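Local structure of 2-dehydropantoate 2-reductase, putative (Enterococcus faecalis, 2EW2) at residues Asp268-His273 against Glu311-Lys316. The protein probably catalyses the NADPH-dependent reduction of 2-dehydropantoate (ketopantoate) to (R)-pantoate, a step in pantothenate biosynthesis. Numbering follows the deposited sequence.
Sequences DLIKNH and ELLGAK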
loop_
_atom_site.group_PDB
_atom_site.type_symbol
_atom_site.label_atom_id
_atom_site.label_comp_id
_atom_site.label_asym_id
_atom_site.label_seq_id
_atom_site.Cartn_x
_atom_site.Cartn_y
_atom_site.Cartn_z
ATOM N N ASP B 268 -12.736 2.375 -14.347
ATOM C CA ASP B 268 -11.625 2.750 -15.240
ATOM C C ASP B 268 -10.650 1.606 -15.453
ATOM O O ASP B 268 -10.436 1.156 -16.589
ATOM C CB ASP B 268 -10.835 3.941 -14.668
ATOM C CG ASP B 268 -11.545 5.286 -14.867
ATOM O OD1 ASP B 268 -12.662 5.320 -15.429
ATOM O OD2 ASP B 268 -10.976 6.314 -14.438
ATOM N N LEU B 269 -10.051 1.140 -14.357
ATOM C CA LEU B 269 -8.934 0.211 -14.461
ATOM C C LEU B 269 -9.386 -1.236 -14.540
ATOM O O LEU B 269 -8.979 -1.961 -15.456
ATOM C CB LEU B 269 -7.925 0.394 -13.308
ATOM C CG LEU B 269 -6.678 -0.509 -13.372
ATOM C CD1 LEU B 269 -5.929 -0.379 -14.717
ATOM C CD2 LEU B 269 -5.726 -0.252 -12.203
ATOM N N ILE B 270 -10.198 -1.653 -13.572
ATOM C CA ILE B 270 -10.540 -3.075 -13.455
ATOM C C ILE B 270 -11.532 -3.517 -14.545
ATOM O O ILE B 270 -11.351 -4.567 -15.152
ATOM C CB ILE B 270 -11.011 -3.465 -12.028
ATOM C CG1 ILE B 270 -9.972 -3.036 -10.966
ATOM C CG2 ILE B 270 -11.288 -4.972 -11.939
ATOM C CD1 ILE B 270 -8.515 -3.489 -11.261
ATOM N N LYS B 271 -12.552 -2.703 -14.805
ATOM C CA LYS B 271 -13.514 -3.010 -15.882
ATOM C C LYS B 271 -12.957 -2.755 -17.279
ATOM O O LYS B 271 -13.045 -3.616 -18.152
ATOM C CB LYS B 271 -14.817 -2.234 -15.700
ATOM C CG LYS B 271 -15.970 -3.062 -15.205
ATOM C CD LYS B 271 -17.287 -2.275 -15.296
ATOM C CE LYS B 271 -17.843 -2.224 -16.728
ATOM N NZ LYS B 271 -18.946 -1.217 -16.871
ATOM N N ASN B 272 -12.378 -1.574 -17.478
ATOM C CA ASN B 272 -12.070 -1.074 -18.814
ATOM C C ASN B 272 -10.593 -1.051 -19.209
ATOM O O ASN B 272 -10.263 -0.699 -20.349
ATOM C CB ASN B 272 -12.687 0.317 -18.991
ATOM C CG ASN B 272 -14.211 0.285 -18.988
ATOM O OD1 ASN B 272 -14.832 -0.366 -19.833
ATOM N ND2 ASN B 272 -14.819 0.992 -18.047
ATOM N N HIS B 273 -9.707 -1.432 -18.283
ATOM C CA HIS B 273 -8.249 -1.421 -18.538
ATOM C C HIS B 273 -7.765 -0.077 -19.081
ATOM O O HIS B 273 -6.981 -0.012 -20.036
ATOM C CB HIS B 273 -7.823 -2.581 -19.455
ATOM C CG HIS B 273 -8.036 -3.938 -18.854
ATOM N ND1 HIS B 273 -7.476 -5.078 -19.385
ATOM C CD2 HIS B 273 -8.727 -4.333 -17.758
ATOM C CE1 HIS B 273 -7.827 -6.122 -18.653
ATOM N NE2 HIS B 273 -8.588 -5.696 -17.661
ATOM N N GLU B 311 0.114 -1.171 -15.134
ATOM C CA GLU B 311 1.125 -1.872 -15.916
ATOM C C GLU B 311 0.804 -3.361 -16.099
ATOM O O GLU B 311 0.873 -3.883 -17.220
ATOM C CB GLU B 311 2.499 -1.686 -15.272
ATOM C CG GLU B 311 3.662 -2.213 -16.100
ATOM C CD GLU B 311 4.334 -1.145 -16.947
ATOM O OE1 GLU B 311 5.382 -1.465 -17.556
ATOM O OE2 GLU B 311 3.824 -0.001 -17.012
ATOM N N LEU B 312 0.439 -4.040 -15.013
ATOM C CA LEU B 312 0.071 -5.460 -15.086
ATOM C C LEU B 312 -1.120 -5.739 -16.002
ATOM O O LEU B 312 -1.164 -6.771 -16.651
ATOM C CB LEU B 312 -0.215 -6.024 -13.697
ATOM C CG LEU B 312 0.980 -6.169 -12.749
ATOM C CD1 LEU B 312 0.494 -6.391 -11.320
ATOM C CD2 LEU B 312 1.913 -7.290 -13.221
ATOM N N LEU B 313 -2.084 -4.825 -16.038
ATOM C CA LEU B 313 -3.300 -5.017 -16.829
ATOM C C LEU B 313 -3.167 -4.477 -18.251
ATOM O O LEU B 313 -4.083 -4.618 -19.057
ATOM C CB LEU B 313 -4.500 -4.366 -16.130
ATOM C CG LEU B 313 -5.043 -5.007 -14.848
ATOM C CD1 LEU B 313 -6.193 -4.185 -14.270
ATOM C CD2 LEU B 313 -5.480 -6.439 -15.086
ATOM N N GLY B 314 -2.017 -3.868 -18.540
ATOM C CA GLY B 314 -1.777 -3.133 -19.787
ATOM C C GLY B 314 -2.761 -1.996 -20.048
ATOM O O GLY B 314 -3.203 -1.806 -21.182
ATOM N N ALA B 315 -3.113 -1.249 -18.999
ATOM C CA ALA B 315 -4.059 -0.143 -19.110
ATOM C C ALA B 315 -3.538 0.907 -20.083
ATOM O O ALA B 315 -2.329 1.115 -20.175
ATOM C CB ALA B 315 -4.308 0.473 -17.758
ATOM N N LYS B 316 -4.445 1.563 -20.802
ATOM C CA LYS B 316 -4.060 2.572 -21.805
ATOM C C LYS B 316 -4.744 3.923 -21.598
ATOM O O LYS B 316 -5.723 4.019 -20.866
ATOM C CB LYS B 316 -4.330 2.052 -23.220
ATOM C CG LYS B 316 -3.234 1.155 -23.782
ATOM C CD LYS B 316 -3.728 0.357 -25.006
ATOM C CE LYS B 316 -3.786 1.223 -26.274
ATOM N NZ LYS B 316 -4.554 0.566 -27.396
HETATM O O HOH W 1 -5.563 -4.712 -21.820
#
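Leu269 and Leu313 meet where the last turn of helix 264-271 lies against the C-terminal end of helix 297-313. Leu269 holds CG anti to the backbone N (chi1 -178°), which sets Leu269 CG 3.8 Å from Leu313 CD1. The closest apolar contact is Leu269 CD1 to Ala315 CB, 3.5 Å. Leu313 CD1 also meets Ile270 CD1, and so is shared by two side chains of helix 264-271. Leu269 is buried, covered in addition by Thr203 of helix 198-205 and by Lys309 and Glu310.

The outer side is polar and looser. The imidazole of His273 crosses the Leu313 side chain at about a right angle, with Leu313 CB over one ring face and CD2 4.1 Å from His273 NE2. At the ring edge a water lies in plane, 3.1 Å from His273 ND1, and donates to Leu313 O, linking two groups whose direct approach has too poor an angle for a hydrogen bond.

Both segments leave their helices with positive phi, at His273 and at Gly314, the latter in a Schellman motif. The two exits then run together: Lys316 N donates to His273 O over 3.1 Å, with an N-H...O angle of 150° and the donor tilted 28° from the carbonyl plane. Ala315 CA makes a CA-H...O contact to His273 O, 3.1 Å. Lys316 pairs through its backbone with Leu275 as well.

The contact lies at the surface of the C-terminal ketopantoate reductase domain. Glu311, a magnesium ligand in a structure of this protein but without metal in this chain, sits near the end of helix 297-313 and packs on Pro216 of the second subunit. Gripped by one N-H and one CA-H, His273 O ties the C-terminal tail to the turn after helix 264-271, beside the apolar join of the two helix ends.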